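Local structure of multidrug resistance protein (Vibrio cholerae, 1YC9) at residues 23-27 with 140-145; 72-78 with 103-109; 177-181 with 390-394. The protein probably forms a trimeric outer-membrane exit duct for drug efflux and could contribute to resistance to puromycin, acriflavine and tetraphenylarsonium chloride. The protein carries 1 engineered substitution. The contacts are given in a common frame with arbitrary orientation. Where two conformers were deposited one is given. Residue numbers count along the deposited sequence, not the author numbering.

Contact 1. Residues 23-27 with 140-145; sequences SANWW and RLMIST
R140 clamps the N-terminal loop with both ends of its guanidinium: NH1 of R140 donates to the backbone O of A24 at 2.8 Å, and NH2 of R140 donates to OD1 of N25 at 3.0 Å. Both acceptors lie near the plane of the guanidinium. The span is bridged because R140, leaving its helix sideways, is extended, with chi1 to chi3 all t. The loop presents its acceptors through a tight bend, A24 at phi/psi -69/-53 and N25 at -95/61 (chi1 m), before W26 and W27 enter a 3-10 segment. A water in the gap accepts from R140 NH1 (3.3 Å) and, weakly, from W26 NE1 (3.4 Å), and hydrogen-bonds S144 OG (3.3 Å).

Segment 140-145 is regular helix, and T145 OG1 bonds back to L141 O at 2.7 Å. The nearest CA pairs are A24 with L141 (9.8 Å) and W27 with S144 (8.1 Å), so indoles fill the space between the backbones. Both tryptophans have chi1 p, with chi2 of -96° for W26 and 88° for W27. W26 CZ2 lies 3.2 Å from S144 OG, which meets the ring edge, and 3.7 Å from T145 CG2; W26 NE1 is 4.1 Å from L141 CD2. W27 CZ3 reaches S144 CB at 3.9 Å, and its CH2 atom sits 3.7 Å from R140 NH1.

Beyond the contact, W26 packs on L427 and I430 of helix 398-433, and W27 on helix 33-44. Such a peripheral N-terminal segment, pinned a little over a third of the way along a long barrel helix, fits the equatorial region of the TolC-like outer membrane factor fold.

Contact 2. Residues 72-78 with 103-109; sequences FDLGLAA and TLTLNFQ
This is an antiparallel strand pair in the transmembrane beta barrel, joining neighbouring strands 73-84 and 98-111 close to the subunit boundary. The strand axes approach to 4.6 Å with their directions at 166°, and all residues are extended. Three hydrogen-bonded pairs set the register, each with two backbone bonds: D73 N to Q109 O 2.9 Å and Q109 N to D73 O 3.0 Å; G75 N to N107 O 3.0 Å and N107 N to G75 O 2.9 Å; A77 N to T105 O 2.9 Å and T105 N to A77 O 2.8 Å. Between and beyond them come the non-hydrogen-bonded pairs L74-F108, L76-L106 (CA-CA 4.6 Å each) and A78-L104 (4.1 Å).

Side chains alternate in character. L74, L76, A78, L104, L106 and F108 share an apolar face: L74 CD2 meets the F108 ring edge at CD1 (3.6 Å), and A78 CB touches L104 CD1 (3.7 Å). F108 has chi1 t; F72, chi1 p, brings CB to 3.4 Å from F108 CE1. A bound octyl glucoside touches L106, consistent with a lipid-facing surface. D73, A77, T105, N107 and Q109 occupy the other face.

Strand 286-298 flanks 98-111 on its far side, bonding L104, L106 and F108, while L74 to A78 pair antiparallel with a strand of the second subunit, whose R326 salt-bridges D73, so the sheet continues across the interface.

Contact 3. Residues 177-181 with 390-394; sequences LLEKR and RYQGG
Y391 and R181 form a cation-pi pair where two long helices reach their ends at the tip of the helical bundle. The guanidinium of R181 lies over one face of the Y391 ring, with R181 CZ 4.2 Å from the ring centroid and 27° off its normal. R181 gets there with chi1 m, chi2 t and chi3 p; Y391 has chi1 t and chi2 81°, which carries its ring across to helix 117-183. Two leucines one turn back also hold the ring: L177 (chi1 t, chi2 p) places CD2 at the ring edge, 3.9 Å from Y391 CD2, and L178 (chi1 -95°, chi2 p) sets CD1 3.5 Å from Y391 CE2. L177 CD2 also touches Q392 CG at 4.1 Å.

Helix 326-391 ends here in a Schellman motif: G394, at phi/psi 64/46, is C-prime, G394 N bonds Y391 O at 3.1 Å, and L395 N turns back to R390 O. R181 NH1 stands 3.0 Å from Y391 O and NE 3.2 Å from Y391 OH, both at angles too poor for hydrogen bonds. R181 NH2 bonds weakly to L186 O. Cohesion between these segments therefore rests on cation-pi and apolar contact, without a direct hydrogen bond or salt bridge.

In the fold
The three contacts sample the length of an elongated chain. Contact 1 sits near its middle, centre to centre 51 Å from contact 2 and 54 Å from contact 3; contacts 2 and 3 are 102 Å apart, on opposite sides of the chain's centre. Helix 117-183 ties them together: contact 1 uses its earlier part, contact 3 its end, and strand 98-111 of contact 2 directly precedes it. Along the chain, both strands of contact 2 fall between the halves of contact 1, and contact 3 follows. One protomer thus contributes to the membrane barrel, the equatorial zone and the helical tip, which as in TolC is probably the periplasmic entrance.

Contact 1. Residues 23-27 with 140-145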
loop_
_atom_site.group_PDB
_atom_site.type_symbol
_atom_site.label_atom_id
_atom_site.label_comp_id
_atom_site.label_asym_id
_atom_site.label_seq_id
_atom_site.Cartn_x
_atom_site.Cartn_y
_atom_site.Cartn_z
ATOM N N SER A 23 2.416 5.676 -30.029
ATOM C CA SER A 23 1.902 7.045 -30.209
ATOM C C SER A 23 1.656 7.802 -28.875
ATOM O O SER A 23 1.707 7.183 -27.798
ATOM C CB SER A 23 0.580 6.934 -30.997
ATOM O OG SER A 23 0.078 8.188 -31.398
ATOM N N ALA A 24 1.385 9.122 -28.941
ATOM C CA ALA A 24 0.955 9.881 -27.765
ATOM C C ALA A 24 -0.443 9.429 -27.354
ATOM O O ALA A 24 -0.663 9.122 -26.186
ATOM C CB ALA A 24 0.955 11.381 -28.013
ATOM N N ASN A 25 -1.379 9.453 -28.312
ATOM C CA ASN A 25 -2.715 8.869 -28.162
ATOM C C ASN A 25 -2.777 7.453 -28.733
ATOM O O ASN A 25 -3.577 7.145 -29.606
ATOM C CB ASN A 25 -3.769 9.760 -28.808
ATOM C CG ASN A 25 -3.774 11.173 -28.229
ATOM O OD1 ASN A 25 -3.440 11.388 -27.086
ATOM N ND2 ASN A 25 -4.190 12.131 -29.029
ATOM N N TRP A 26 -1.960 6.583 -28.158
ATOM C CA TRP A 26 -1.683 5.247 -28.665
ATOM C C TRP A 26 -2.892 4.320 -28.771
ATOM O O TRP A 26 -2.886 3.366 -29.533
ATOM C CB TRP A 26 -0.565 4.599 -27.810
ATOM C CG TRP A 26 -0.900 4.682 -26.336
ATOM C CD1 TRP A 26 -0.482 5.625 -25.459
ATOM C CD2 TRP A 26 -1.783 3.798 -25.586
ATOM N NE1 TRP A 26 -1.056 5.405 -24.224
ATOM C CE2 TRP A 26 -1.849 4.288 -24.267
ATOM C CE3 TRP A 26 -2.533 2.667 -25.906
ATOM C CZ2 TRP A 26 -2.632 3.670 -23.258
ATOM C CZ3 TRP A 26 -3.309 2.058 -24.915
ATOM C CH2 TRP A 26 -3.351 2.558 -23.612
ATOM N N TRP A 27 -3.922 4.580 -27.970
ATOM C CA TRP A 27 -5.128 3.756 -27.951
ATOM C C TRP A 27 -5.908 3.864 -29.266
ATOM O O TRP A 27 -6.704 2.966 -29.607
ATOM C CB TRP A 27 -6.044 4.172 -26.804
ATOM C CG TRP A 27 -6.314 5.650 -26.759
ATOM C CD1 TRP A 27 -7.309 6.325 -27.407
ATOM C CD2 TRP A 27 -5.584 6.625 -26.015
ATOM N NE1 TRP A 27 -7.237 7.662 -27.110
ATOM C CE2 TRP A 27 -6.180 7.875 -26.265
ATOM C CE3 TRP A 27 -4.451 6.574 -25.174
ATOM C CZ2 TRP A 27 -5.700 9.049 -25.710
ATOM C CZ3 TRP A 27 -3.985 7.747 -24.614
ATOM C CH2 TRP A 27 -4.608 8.973 -24.891
ATOM N N ARG A 140 -0.825 10.015 -16.436
ATOM C CA ARG A 140 -1.593 9.913 -17.644
ATOM C C ARG A 140 -1.593 8.471 -18.163
ATOM O O ARG A 140 -2.633 7.946 -18.558
ATOM C CB ARG A 140 -0.992 10.821 -18.690
ATOM C CG ARG A 140 -1.862 10.975 -19.926
ATOM C CD ARG A 140 -1.049 11.403 -21.117
ATOM N NE ARG A 140 -1.854 12.001 -22.185
ATOM C CZ ARG A 140 -1.960 11.507 -23.411
ATOM N NH1 ARG A 140 -1.391 10.352 -23.730
ATOM N NH2 ARG A 140 -2.671 12.153 -24.326
ATOM N N LEU A 141 -0.418 7.849 -18.161
ATOM C CA LEU A 141 -0.257 6.472 -18.614
ATOM C C LEU A 141 -1.053 5.503 -17.762
ATOM O O LEU A 141 -1.642 4.557 -18.273
ATOM C CB LEU A 141 1.218 6.077 -18.584
ATOM C CG LEU A 141 1.882 5.115 -19.580
ATOM C CD1 LEU A 141 2.578 3.935 -18.881
ATOM C CD2 LEU A 141 1.040 4.703 -20.799
ATOM N N MET A 142 -1.066 5.740 -16.455
ATOM C CA MET A 142 -1.770 4.862 -15.527
ATOM C C MET A 142 -3.278 4.942 -15.737
ATOM O O MET A 142 -3.990 3.947 -15.596
ATOM C CB MET A 142 -1.422 5.220 -14.081
ATOM C CG MET A 142 -2.177 4.409 -13.042
ATOM S SD MET A 142 -1.638 4.763 -11.357
ATOM C CE MET A 142 -2.010 6.511 -11.243
ATOM N N ILE A 143 -3.757 6.133 -16.078
ATOM C CA ILE A 143 -5.167 6.338 -16.405
ATOM C C ILE A 143 -5.559 5.648 -17.711
ATOM O O ILE A 143 -6.523 4.870 -17.770
ATOM C CB ILE A 143 -5.497 7.850 -16.459
ATOM C CG1 ILE A 143 -5.393 8.456 -15.052
ATOM C CG2 ILE A 143 -6.892 8.113 -16.972
ATOM C CD1 ILE A 143 -5.319 9.963 -15.046
ATOM N N SER A 144 -4.798 5.912 -18.767
ATOM C CA SER A 144 -5.194 5.395 -20.056
ATOM C C SER A 144 -5.036 3.880 -20.088
ATOM O O SER A 144 -5.896 3.202 -20.610
ATOM C CB SER A 144 -4.362 6.063 -21.163
ATOM O OG SER A 144 -3.004 5.836 -20.902
ATOM N N THR A 145 -3.963 3.334 -19.530
ATOM C CA THR A 145 -3.757 1.907 -19.559
ATOM C C THR A 145 -4.756 1.202 -18.628
ATOM O O THR A 145 -5.144 0.084 -18.937
ATOM C CB THR A 145 -2.344 1.458 -19.234
ATOM O OG1 THR A 145 -1.966 1.862 -17.905
ATOM C CG2 THR A 145 -1.357 2.080 -20.158
HETATM O O HOH W 1 -0.587 7.786 -21.880
#

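Contact 2. Residues 72-78 with 103-109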
loop_
_atom_site.group_PDB
_atom_site.type_symbol
_atom_site.label_atom_id
_atom_site.label_comp_id
_atom_site.label_asym_id
_atom_site.label_seq_id
_atom_site.Cartn_x
_atom_site.Cartn_y
_atom_site.Cartn_z
ATOM N N PHE A 72 16.755 38.087 -1.800
ATOM C CA PHE A 72 16.631 38.866 -0.573
ATOM C C PHE A 72 15.129 38.984 -0.137
ATOM O O PHE A 72 14.226 38.678 -0.911
ATOM C CB PHE A 72 17.332 40.188 -0.636
ATOM C CG PHE A 72 16.976 41.052 -1.803
ATOM C CD1 PHE A 72 15.730 41.590 -1.930
ATOM C CD2 PHE A 72 17.924 41.380 -2.718
ATOM C CE1 PHE A 72 15.415 42.441 -2.972
ATOM C CE2 PHE A 72 17.634 42.213 -3.738
ATOM C CZ PHE A 72 16.391 42.746 -3.894
ATOM N N ASP A 73 14.923 39.383 1.111
ATOM C CA ASP A 73 13.602 39.515 1.755
ATOM C C ASP A 73 13.477 40.918 2.285
ATOM O O ASP A 73 14.443 41.491 2.852
ATOM C CB ASP A 73 13.500 38.553 2.932
ATOM C CG ASP A 73 12.936 37.233 2.539
ATOM O OD1 ASP A 73 13.595 36.573 1.757
ATOM O OD2 ASP A 73 11.822 36.789 2.892
ATOM N N LEU A 74 12.300 41.516 2.146
ATOM C CA LEU A 74 12.059 42.855 2.543
ATOM C C LEU A 74 10.691 42.779 3.321
ATOM O O LEU A 74 9.778 42.055 2.941
ATOM C CB LEU A 74 11.837 43.768 1.343
ATOM C CG LEU A 74 13.112 44.085 0.517
ATOM C CD1 LEU A 74 12.824 44.607 -0.941
ATOM C CD2 LEU A 74 13.889 45.108 1.364
ATOM N N GLY A 75 10.645 43.555 4.371
ATOM C CA GLY A 75 9.466 43.635 5.222
ATOM C C GLY A 75 9.345 44.962 5.914
ATOM O O GLY A 75 10.296 45.707 6.013
ATOM N N LEU A 76 8.114 45.326 6.333
ATOM C CA LEU A 76 7.902 46.532 7.074
ATOM C C LEU A 76 7.516 46.112 8.490
ATOM O O LEU A 76 6.753 45.176 8.635
ATOM C CB LEU A 76 6.757 47.325 6.465
ATOM C CG LEU A 76 6.218 48.561 7.167
ATOM C CD1 LEU A 76 5.295 49.309 6.229
ATOM C CD2 LEU A 76 5.361 48.139 8.455
ATOM N N ALA A 77 8.105 46.778 9.457
ATOM C CA ALA A 77 7.894 46.514 10.880
ATOM C C ALA A 77 7.515 47.813 11.550
ATOM O O ALA A 77 8.044 48.859 11.250
ATOM C CB ALA A 77 9.103 45.977 11.464
ATOM N N ALA A 78 6.532 47.790 12.448
ATOM C CA ALA A 78 6.269 48.958 13.245
ATOM C C ALA A 78 5.834 48.476 14.620
ATOM O O ALA A 78 5.414 47.334 14.777
ATOM C CB ALA A 78 5.200 49.835 12.607
ATOM N N THR A 103 8.379 52.721 16.755
ATOM C CA THR A 103 9.308 52.438 15.655
ATOM C C THR A 103 8.560 52.182 14.378
ATOM O O THR A 103 7.365 51.740 14.357
ATOM C CB THR A 103 10.193 51.225 15.948
ATOM O OG1 THR A 103 9.447 49.992 15.892
ATOM C CG2 THR A 103 10.834 51.258 17.262
ATOM N N LEU A 104 9.228 52.448 13.233
ATOM C CA LEU A 104 8.622 52.105 11.975
ATOM C C LEU A 104 9.849 51.962 11.036
ATOM O O LEU A 104 10.580 52.924 10.908
ATOM C CB LEU A 104 7.737 53.270 11.493
ATOM C CG LEU A 104 7.273 53.219 10.053
ATOM C CD1 LEU A 104 6.375 51.962 9.824
ATOM C CD2 LEU A 104 6.526 54.498 9.687
ATOM N N THR A 105 10.064 50.731 10.552
ATOM C CA THR A 105 11.269 50.406 9.785
ATOM C C THR A 105 10.958 49.521 8.595
ATOM O O THR A 105 9.976 48.738 8.552
ATOM C CB THR A 105 12.314 49.695 10.642
ATOM O OG1 THR A 105 11.763 48.462 11.144
ATOM C CG2 THR A 105 12.731 50.548 11.851
ATOM N N LEU A 106 11.843 49.660 7.601
ATOM C CA LEU A 106 11.921 48.763 6.481
ATOM C C LEU A 106 13.125 47.863 6.788
ATOM O O LEU A 106 14.168 48.373 7.126
ATOM C CB LEU A 106 12.168 49.610 5.219
ATOM C CG LEU A 106 12.267 48.861 3.900
ATOM C CD1 LEU A 106 11.040 48.085 3.607
ATOM C CD2 LEU A 106 12.516 49.906 2.796
ATOM N N ASN A 107 12.952 46.555 6.677
ATOM C CA ASN A 107 13.938 45.589 7.093
ATOM C C ASN A 107 14.276 44.743 5.856
ATOM O O ASN A 107 13.402 44.417 5.036
ATOM C CB ASN A 107 13.339 44.642 8.139
ATOM C CG ASN A 107 13.019 45.316 9.468
ATOM O OD1 ASN A 107 13.158 46.518 9.640
ATOM N ND2 ASN A 107 12.543 44.507 10.432
ATOM N N PHE A 108 15.531 44.303 5.795
ATOM C CA PHE A 108 16.074 43.631 4.664
ATOM C C PHE A 108 16.992 42.522 5.168
ATOM O O PHE A 108 17.766 42.732 6.096
ATOM C CB PHE A 108 16.878 44.605 3.876
ATOM C CG PHE A 108 17.749 43.974 2.835
ATOM C CD1 PHE A 108 17.294 43.841 1.534
ATOM C CD2 PHE A 108 19.030 43.548 3.146
ATOM C CE1 PHE A 108 18.112 43.300 0.559
ATOM C CE2 PHE A 108 19.835 42.975 2.171
ATOM C CZ PHE A 108 19.373 42.867 0.886
ATOM N N GLN A 109 16.901 41.366 4.553
ATOM C CA GLN A 109 17.834 40.268 4.832
ATOM C C GLN A 109 18.208 39.539 3.546
ATOM O O GLN A 109 17.374 39.336 2.681
ATOM C CB GLN A 109 17.229 39.317 5.837
ATOM C CG GLN A 109 18.152 38.230 6.321
ATOM C CD GLN A 109 17.761 37.862 7.751
ATOM O OE1 GLN A 109 18.410 38.299 8.709
ATOM N NE2 GLN A 109 16.637 37.188 7.891
HETATM O O HOH W 2 16.505 36.510 3.123
#

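Contact 3. Residues 177-181 with 390-394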
loop_
_atom_site.group_PDB
_atom_site.type_symbol
_atom_site.label_atom_id
_atom_site.label_comp_id
_atom_site.label_asym_id
_atom_site.label_seq_id
_atom_site.Cartn_x
_atom_site.Cartn_y
_atom_site.Cartn_z
ATOM N N LEU A 177 -33.713 -32.910 -29.219
ATOM C CA LEU A 177 -33.513 -34.140 -29.975
ATOM C C LEU A 177 -33.640 -35.362 -29.073
ATOM O O LEU A 177 -34.317 -36.334 -29.431
ATOM C CB LEU A 177 -32.152 -34.164 -30.671
ATOM C CG LEU A 177 -31.886 -35.461 -31.459
ATOM C CD1 LEU A 177 -32.839 -35.624 -32.616
ATOM C CD2 LEU A 177 -30.445 -35.500 -31.937
ATOM N N LEU A 178 -32.969 -35.342 -27.922
ATOM C CA LEU A 178 -32.949 -36.496 -27.030
ATOM C C LEU A 178 -34.327 -36.747 -26.439
ATOM O O LEU A 178 -34.666 -37.874 -26.170
ATOM C CB LEU A 178 -31.942 -36.335 -25.891
ATOM C CG LEU A 178 -30.551 -36.945 -26.098
ATOM C CD1 LEU A 178 -29.891 -36.403 -27.368
ATOM C CD2 LEU A 178 -29.674 -36.691 -24.877
ATOM N N GLU A 179 -35.100 -35.688 -26.273
ATOM C CA GLU A 179 -36.445 -35.799 -25.741
ATOM C C GLU A 179 -37.389 -36.427 -26.773
ATOM O O GLU A 179 -38.242 -37.246 -26.403
ATOM C CB GLU A 179 -36.968 -34.441 -25.322
ATOM C CG GLU A 179 -36.533 -34.045 -23.919
ATOM C CD GLU A 179 -37.294 -32.840 -23.397
ATOM O OE1 GLU A 179 -37.359 -31.827 -24.128
ATOM O OE2 GLU A 179 -37.849 -32.918 -22.270
ATOM N N LYS A 180 -37.266 -36.010 -28.044
ATOM C CA LYS A 180 -38.052 -36.584 -29.129
ATOM C C LYS A 180 -37.698 -38.074 -29.255
ATOM O O LYS A 180 -38.592 -38.939 -29.356
ATOM C CB LYS A 180 -37.815 -35.813 -30.440
ATOM N N ARG A 181 -36.407 -38.393 -29.152
ATOM C CA ARG A 181 -35.973 -39.776 -29.197
ATOM C C ARG A 181 -36.473 -40.609 -28.033
ATOM O O ARG A 181 -36.953 -41.728 -28.239
ATOM C CB ARG A 181 -34.467 -39.896 -29.244
ATOM C CG ARG A 181 -33.916 -39.507 -30.624
ATOM C CD ARG A 181 -32.417 -39.576 -30.714
ATOM N NE ARG A 181 -31.851 -40.899 -30.396
ATOM C CZ ARG A 181 -31.188 -41.686 -31.241
ATOM N NH1 ARG A 181 -31.005 -41.345 -32.507
ATOM N NH2 ARG A 181 -30.711 -42.840 -30.817
ATOM N N ARG A 390 -23.341 -39.549 -36.123
ATOM C CA ARG A 390 -23.495 -40.908 -35.643
ATOM C C ARG A 390 -24.669 -41.043 -34.669
ATOM O O ARG A 390 -25.355 -42.089 -34.628
ATOM C CB ARG A 390 -22.214 -41.430 -34.971
ATOM C CG ARG A 390 -21.137 -41.921 -35.938
ATOM C CD ARG A 390 -19.789 -42.239 -35.291
ATOM N NE ARG A 390 -19.703 -43.566 -34.686
ATOM C CZ ARG A 390 -19.686 -44.725 -35.358
ATOM N NH1 ARG A 390 -19.774 -44.771 -36.693
ATOM N NH2 ARG A 390 -19.584 -45.862 -34.681
ATOM N N TYR A 391 -24.892 -40.014 -33.854
ATOM C CA TYR A 391 -26.028 -40.062 -32.938
ATOM C C TYR A 391 -27.349 -39.937 -33.730
ATOM O O TYR A 391 -28.246 -40.702 -33.553
ATOM C CB TYR A 391 -25.927 -38.991 -31.834
ATOM C CG TYR A 391 -26.997 -39.177 -30.793
ATOM C CD1 TYR A 391 -26.858 -40.105 -29.791
ATOM C CD2 TYR A 391 -28.179 -38.459 -30.861
ATOM C CE1 TYR A 391 -27.877 -40.305 -28.843
ATOM C CE2 TYR A 391 -29.203 -38.658 -29.932
ATOM C CZ TYR A 391 -29.042 -39.578 -28.924
ATOM O OH TYR A 391 -30.059 -39.769 -27.993
ATOM N N GLN A 392 -27.452 -38.972 -34.624
ATOM C CA GLN A 392 -28.657 -38.794 -35.415
ATOM C C GLN A 392 -28.934 -40.044 -36.291
ATOM O O GLN A 392 -29.949 -40.077 -36.993
ATOM C CB GLN A 392 -28.549 -37.519 -36.278
ATOM C CG GLN A 392 -28.526 -36.178 -35.487
ATOM C CD GLN A 392 -28.514 -34.916 -36.382
ATOM O OE1 GLN A 392 -27.568 -34.674 -37.144
ATOM N NE2 GLN A 392 -29.556 -34.104 -36.263
ATOM N N GLY A 393 -28.049 -41.054 -36.239
ATOM C CA GLY A 393 -28.198 -42.311 -36.953
ATOM C C GLY A 393 -27.972 -43.581 -36.135
ATOM O O GLY A 393 -27.797 -44.656 -36.697
ATOM N N GLY A 394 -27.985 -43.499 -34.819
ATOM C CA GLY A 394 -27.946 -44.705 -34.001
ATOM C C GLY A 394 -26.714 -45.593 -34.060
ATOM O O GLY A 394 -26.844 -46.810 -34.131
#